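Local coordinates for putative sugar binding protein (PDB 3KEZ), which probably binds sugars or other nutrients at the outer membrane, as expected of a calcium-containing member of the SusD family, at residues Ala344-Val349 with Ile403-Thr408; Pro137-Asn142 with Gly210-Ala215. All coordinates share one frame; numbering follows the deposited sequence.

Contact 1 (Ala344-Val349 with Ile403-Thr408)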
loop_
_atom_site.group_PDB
_atom_site.type_symbol
_atom_site.label_atom_id
_atom_site.label_comp_id
_atom_site.label_asym_id
_atom_site.label_seq_id
_atom_site.Cartn_x
_atom_site.Cartn_y
_atom_site.Cartn_z
ATOM N N ALA A 344 -14.874 1.423 -3.964
ATOM C CA ALA A 344 -16.179 1.733 -4.537
ATOM C C ALA A 344 -17.252 1.833 -3.461
ATOM O O ALA A 344 -18.064 2.746 -3.491
ATOM C CB ALA A 344 -16.589 0.701 -5.604
ATOM N N ALA A 345 -17.183 0.955 -2.454
ATOM C CA ALA A 345 -18.145 0.976 -1.353
ATOM C C ALA A 345 -18.059 2.267 -0.558
ATOM O O ALA A 345 -19.079 2.917 -0.308
ATOM C CB ALA A 345 -17.966 -0.222 -0.451
ATOM N N GLU A 346 -16.843 2.652 -0.205
ATOM C CA GLU A 346 -16.605 3.893 0.516
ATOM C C GLU A 346 -17.083 5.127 -0.274
ATOM O O GLU A 346 -17.842 5.951 0.239
ATOM C CB GLU A 346 -15.131 4.027 0.913
ATOM C CG GLU A 346 -14.847 5.302 1.691
ATOM C CD GLU A 346 -13.380 5.463 2.148
ATOM O OE1 GLU A 346 -12.643 4.470 2.314
ATOM O OE2 GLU A 346 -12.970 6.623 2.350
ATOM N N ALA A 347 -16.694 5.204 -1.542
ATOM C CA ALA A 347 -17.079 6.330 -2.394
ATOM C C ALA A 347 -18.601 6.376 -2.612
ATOM O O ALA A 347 -19.170 7.456 -2.692
ATOM C CB ALA A 347 -16.348 6.267 -3.740
ATOM N N ALA A 348 -19.249 5.211 -2.705
ATOM C CA ALA A 348 -20.705 5.143 -2.792
ATOM C C ALA A 348 -21.361 5.737 -1.533
ATOM O O ALA A 348 -22.302 6.553 -1.638
ATOM C CB ALA A 348 -21.176 3.701 -3.009
ATOM N N VAL A 349 -20.862 5.351 -0.364
ATOM C CA VAL A 349 -21.393 5.872 0.899
ATOM C C VAL A 349 -21.233 7.376 0.909
ATOM O O VAL A 349 -22.185 8.122 1.182
ATOM C CB VAL A 349 -20.653 5.285 2.109
ATOM C CG1 VAL A 349 -20.993 6.132 3.415
ATOM C CG2 VAL A 349 -21.055 3.811 2.283
ATOM N N ILE A 403 -6.719 7.860 9.973
ATOM C CA ILE A 403 -6.184 9.207 10.125
ATOM C C ILE A 403 -6.713 10.121 8.997
ATOM O O ILE A 403 -7.051 11.275 9.245
ATOM C CB ILE A 403 -4.641 9.211 10.176
ATOM C CG1 ILE A 403 -4.113 8.591 11.483
ATOM C CG2 ILE A 403 -4.096 10.646 9.980
ATOM C CD1 ILE A 403 -4.517 9.340 12.821
ATOM N N ARG A 404 -6.826 9.581 7.782
ATOM C CA ARG A 404 -7.199 10.379 6.610
ATOM C C ARG A 404 -8.612 10.890 6.698
ATOM O O ARG A 404 -9.001 11.867 6.028
ATOM C CB ARG A 404 -7.013 9.562 5.325
ATOM C CG ARG A 404 -8.044 8.463 5.046
ATOM C CD ARG A 404 -7.609 7.690 3.797
ATOM N NE ARG A 404 -8.279 6.402 3.635
ATOM C CZ ARG A 404 -9.526 6.219 3.185
ATOM N NH1 ARG A 404 -10.338 7.239 2.958
ATOM N NH2 ARG A 404 -10.001 4.985 3.103
ATOM N N ASN A 405 -9.415 10.169 7.479
ATOM C CA ASN A 405 -10.805 10.505 7.676
ATOM C C ASN A 405 -11.061 11.363 8.906
ATOM O O ASN A 405 -12.224 11.538 9.317
ATOM C CB ASN A 405 -11.629 9.205 7.696
ATOM C CG ASN A 405 -11.769 8.613 6.334
ATOM O OD1 ASN A 405 -12.288 9.266 5.428
ATOM N ND2 ASN A 405 -11.319 7.382 6.163
ATOM N N GLY A 406 -10.012 11.924 9.486
ATOM C CA GLY A 406 -10.150 12.709 10.712
ATOM C C GLY A 406 -10.649 11.921 11.910
ATOM O O GLY A 406 -11.252 12.470 12.851
HETATM N N MSE A 407 -10.369 10.625 11.892
HETATM C CA MSE A 407 -10.713 9.787 12.985
HETATM C C MSE A 407 -9.506 9.608 13.897
HETATM O O MSE A 407 -8.368 9.884 13.505
HETATM C CB MSE A 407 -11.253 8.459 12.473
HETATM C CG MSE A 407 -12.556 8.601 11.725
HETATM SE SE MSE A 407 -12.976 6.956 10.832
HETATM C CE MSE A 407 -14.677 7.363 10.152
ATOM N N THR A 408 -9.762 9.195 15.135
ATOM C CA THR A 408 -8.709 8.982 16.127
ATOM C C THR A 408 -8.340 7.492 16.139
ATOM O O THR A 408 -9.207 6.643 16.324
ATOM C CB THR A 408 -9.177 9.414 17.525
ATOM O OG1 THR A 408 -9.682 10.764 17.459
ATOM C CG2 THR A 408 -8.049 9.327 18.589
HETATM O O HOH W 1 -13.838 8.811 3.280
#
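Glu346 and Arg404 reach for each other from opposite directions and meet in an end-on, two-pronged salt bridge. Arg404 NH2 donates to Glu346 OE1 at 2.8 Å and Arg404 NH1 to Glu346 OE2 at 2.8 Å, both bonds nearly straight and both on syn lone pairs. Carboxylate and guanidinium are almost coplanar, 4° apart, and the paired bonds hold each group against rotation. Glu346 spans the gap because CG lies anti to the backbone N (chi1 -179°) and the chain stays extended to the carboxylate. Arg404 NE makes a second salt bridge, to Asp401, and the two acids together probably stabilise the buried positive charge.

Asn405 joins in indirectly. A water donates to both Glu346 OE2 and Asn405 OD1, 2.7 Å from the latter, while Asn405 ND2 sits 3.4 Å above the rim of the Arg404 guanidinium face and donates to the carbonyl of Asp401. With an alanine at Glu346 the buried Arg404 would probably lose one of its two acidic mates, and its guanidinium would be freer to turn.

Nonpolar packing comes from Leu207 of helix 195-209, which touches both Glu346 and Arg404. Gly406, with positive phi, is the C-prime residue of a Schellman motif ending helix 398-403; the salt bridge thus ties a helix terminus to helix 337-350 within the helical SusD fold.

Contact 2 (Pro137-Asn142 with Gly210-Ala215); sequences PYLKDN and GEYNEA
Leu139 turns its CG beside its own backbone N, anti to the carbonyl carbon (chi1 -67°), and this sends both methyl groups toward the backbone of Gly210; a similar first torsion in Tyr212 (chi1 -63°) carries the phenol end toward the same leucine. Gly210 closes helix 195-209 with a Schellman motif, its positive phi of 76° bending the chain toward Glu211, the N-cap residue of helix 212-229. The contact therefore sits at the turn of a helical hairpin, as in the TPR-like helical framework of SusD-family proteins.

No hydrogen bond crosses between the segments, and the contact is a light van der Waals one. Leu139 CD1 lies 4.1 Å from Gly210 N and 4.3 Å from Tyr212 OH, with the phenol oxygen the nearest part of that side chain. The other methyl comes up to the alpha carbon of the glycine: a beta carbon there would fall only 3.0 Å from Leu139 CD2, and the lack of a side chain lets leucine and turn lie close together. Leu139 CD2 also meets the edge of the Tyr138 ring, in its plane, and Tyr138 packs on Lys209 at the end of helix 195-209. Tyr212, which also touches Leu207 and Gln350, folds back over its own turn, so that the carbonyl carbon of Gly210 stands 3.8 Å above one ring face, offset toward the rim.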
loop_
_atom_site.group_PDB
_atom_site.type_symbol
_atom_site.label_atom_id
_atom_site.label_comp_id
_atom_site.label_asym_id
_atom_site.label_seq_id
_atom_site.Cartn_x
_atom_site.Cartn_y
_atom_site.Cartn_z
ATOM N N PRO A 137 -2.252 14.317 6.330
ATOM C CA PRO A 137 -3.299 13.930 5.360
ATOM C C PRO A 137 -3.968 15.128 4.728
ATOM O O PRO A 137 -4.233 16.136 5.404
ATOM C CB PRO A 137 -4.319 13.178 6.220
ATOM C CG PRO A 137 -3.999 13.550 7.616
ATOM C CD PRO A 137 -2.562 13.850 7.681
ATOM N N TYR A 138 -4.268 14.986 3.451
ATOM C CA TYR A 138 -4.861 16.023 2.630
ATOM C C TYR A 138 -6.039 16.695 3.331
ATOM O O TYR A 138 -6.058 17.924 3.480
ATOM C CB TYR A 138 -5.312 15.434 1.294
ATOM C CG TYR A 138 -5.841 16.495 0.377
ATOM C CD1 TYR A 138 -7.175 16.887 0.446
ATOM C CD2 TYR A 138 -4.994 17.166 -0.528
ATOM C CE1 TYR A 138 -7.663 17.879 -0.358
ATOM C CE2 TYR A 138 -5.482 18.169 -1.326
ATOM C CZ TYR A 138 -6.820 18.526 -1.224
ATOM O OH TYR A 138 -7.342 19.522 -1.982
ATOM N N LEU A 139 -7.000 15.886 3.800
ATOM C CA LEU A 139 -8.231 16.431 4.350
ATOM C C LEU A 139 -8.095 17.149 5.691
ATOM O O LEU A 139 -9.030 17.816 6.119
ATOM C CB LEU A 139 -9.307 15.358 4.433
ATOM C CG LEU A 139 -9.754 14.885 3.089
ATOM C CD1 LEU A 139 -10.580 13.644 3.324
ATOM C CD2 LEU A 139 -10.565 16.068 2.382
ATOM N N LYS A 140 -6.942 17.068 6.333
ATOM C CA LYS A 140 -6.685 17.903 7.520
ATOM C C LYS A 140 -6.840 19.405 7.208
ATOM O O LYS A 140 -7.437 20.161 7.987
ATOM C CB LYS A 140 -5.287 17.637 8.092
ATOM C CG LYS A 140 -4.968 18.388 9.390
ATOM C CD LYS A 140 -3.619 17.994 9.987
ATOM C CE LYS A 140 -3.272 18.696 11.293
ATOM N NZ LYS A 140 -1.828 18.523 11.649
ATOM N N ASP A 141 -6.334 19.817 6.055
ATOM C CA ASP A 141 -6.332 21.223 5.691
ATOM C C ASP A 141 -6.313 21.434 4.180
ATOM O O ASP A 141 -5.679 22.354 3.698
ATOM C CB ASP A 141 -5.080 21.874 6.290
ATOM C CG ASP A 141 -3.804 21.116 5.904
ATOM O OD1 ASP A 141 -3.860 20.140 5.066
ATOM O OD2 ASP A 141 -2.777 21.452 6.482
ATOM N N ASN A 142 -6.967 20.551 3.442
ATOM C CA ASN A 142 -6.945 20.561 1.962
ATOM C C ASN A 142 -5.575 20.667 1.340
ATOM O O ASN A 142 -5.395 21.388 0.355
ATOM C CB ASN A 142 -7.890 21.623 1.396
ATOM C CG ASN A 142 -9.338 21.314 1.706
ATOM O OD1 ASN A 142 -9.728 20.130 1.869
ATOM N ND2 ASN A 142 -10.147 22.374 1.848
ATOM N N GLY A 210 -10.656 13.212 -0.761
ATOM C CA GLY A 210 -12.071 13.565 -0.664
ATOM C C GLY A 210 -12.769 13.784 -1.983
ATOM O O GLY A 210 -13.822 14.419 -2.014
ATOM N N GLU A 211 -12.192 13.282 -3.076
ATOM C CA GLU A 211 -12.824 13.383 -4.413
ATOM C C GLU A 211 -13.624 12.109 -4.697
ATOM O O GLU A 211 -13.217 11.266 -5.489
ATOM C CB GLU A 211 -11.757 13.659 -5.485
ATOM C CG GLU A 211 -11.110 15.037 -5.206
ATOM C CD GLU A 211 -10.569 15.770 -6.412
ATOM O OE1 GLU A 211 -9.991 15.159 -7.336
ATOM O OE2 GLU A 211 -10.700 17.011 -6.402
ATOM N N TYR A 212 -14.771 11.996 -4.027
ATOM C CA TYR A 212 -15.515 10.747 -3.985
ATOM C C TYR A 212 -16.134 10.333 -5.282
ATOM O O TYR A 212 -16.147 9.144 -5.576
ATOM C CB TYR A 212 -16.563 10.787 -2.893
ATOM C CG TYR A 212 -15.891 10.930 -1.577
ATOM C CD1 TYR A 212 -15.093 9.902 -1.073
ATOM C CD2 TYR A 212 -16.014 12.092 -0.836
ATOM C CE1 TYR A 212 -14.457 10.029 0.109
ATOM C CE2 TYR A 212 -15.376 12.223 0.373
ATOM C CZ TYR A 212 -14.606 11.199 0.839
ATOM O OH TYR A 212 -13.938 11.371 2.020
ATOM N N ASN A 213 -16.651 11.287 -6.056
ATOM C CA ASN A 213 -17.152 10.936 -7.402
ATOM C C ASN A 213 -16.096 10.298 -8.286
ATOM O O ASN A 213 -16.374 9.340 -9.007
ATOM C CB ASN A 213 -17.730 12.134 -8.115
ATOM C CG ASN A 213 -18.883 12.755 -7.370
ATOM O OD1 ASN A 213 -19.787 12.057 -6.875
ATOM N ND2 ASN A 213 -18.884 14.076 -7.314
ATOM N N GLU A 214 -14.905 10.885 -8.283
ATOM C CA GLU A 214 -13.793 10.409 -9.079
ATOM C C GLU A 214 -13.263 9.077 -8.484
ATOM O O GLU A 214 -12.925 8.146 -9.236
ATOM C CB GLU A 214 -12.687 11.482 -9.092
ATOM C CG GLU A 214 -13.079 12.785 -9.819
ATOM C CD GLU A 214 -13.838 13.829 -8.958
ATOM O OE1 GLU A 214 -14.233 13.582 -7.774
ATOM O OE2 GLU A 214 -14.072 14.939 -9.500
ATOM N N ALA A 215 -13.192 8.980 -7.154
ATOM C CA ALA A 215 -12.849 7.710 -6.520
ATOM C C ALA A 215 -13.806 6.596 -7.025
ATOM O O ALA A 215 -13.369 5.512 -7.399
ATOM C CB ALA A 215 -12.927 7.794 -5.043
#

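Contact 1 is buried and charged; contact 2 lies at the surface and is uncharged, a leucine methyl against backbone and a phenol oxygen, with no hydrogen bond across it. Their centres are only about 9 Å apart. Contact 2 includes the turn between helices 195-209 and 212-229, and contact 1 packs against the same pair, with Leu207 touching both. They also touch directly. Ala347 CB packs 3.4 Å from Tyr212 O, joining helix 337-350 to the start of helix 212-229, and Leu139 CD1 lies 3.6 Å from Arg404 O. The buried contact is a coplanar ion pair, the surface one a light van der Waals meeting of leucine methyls with a glycine turn.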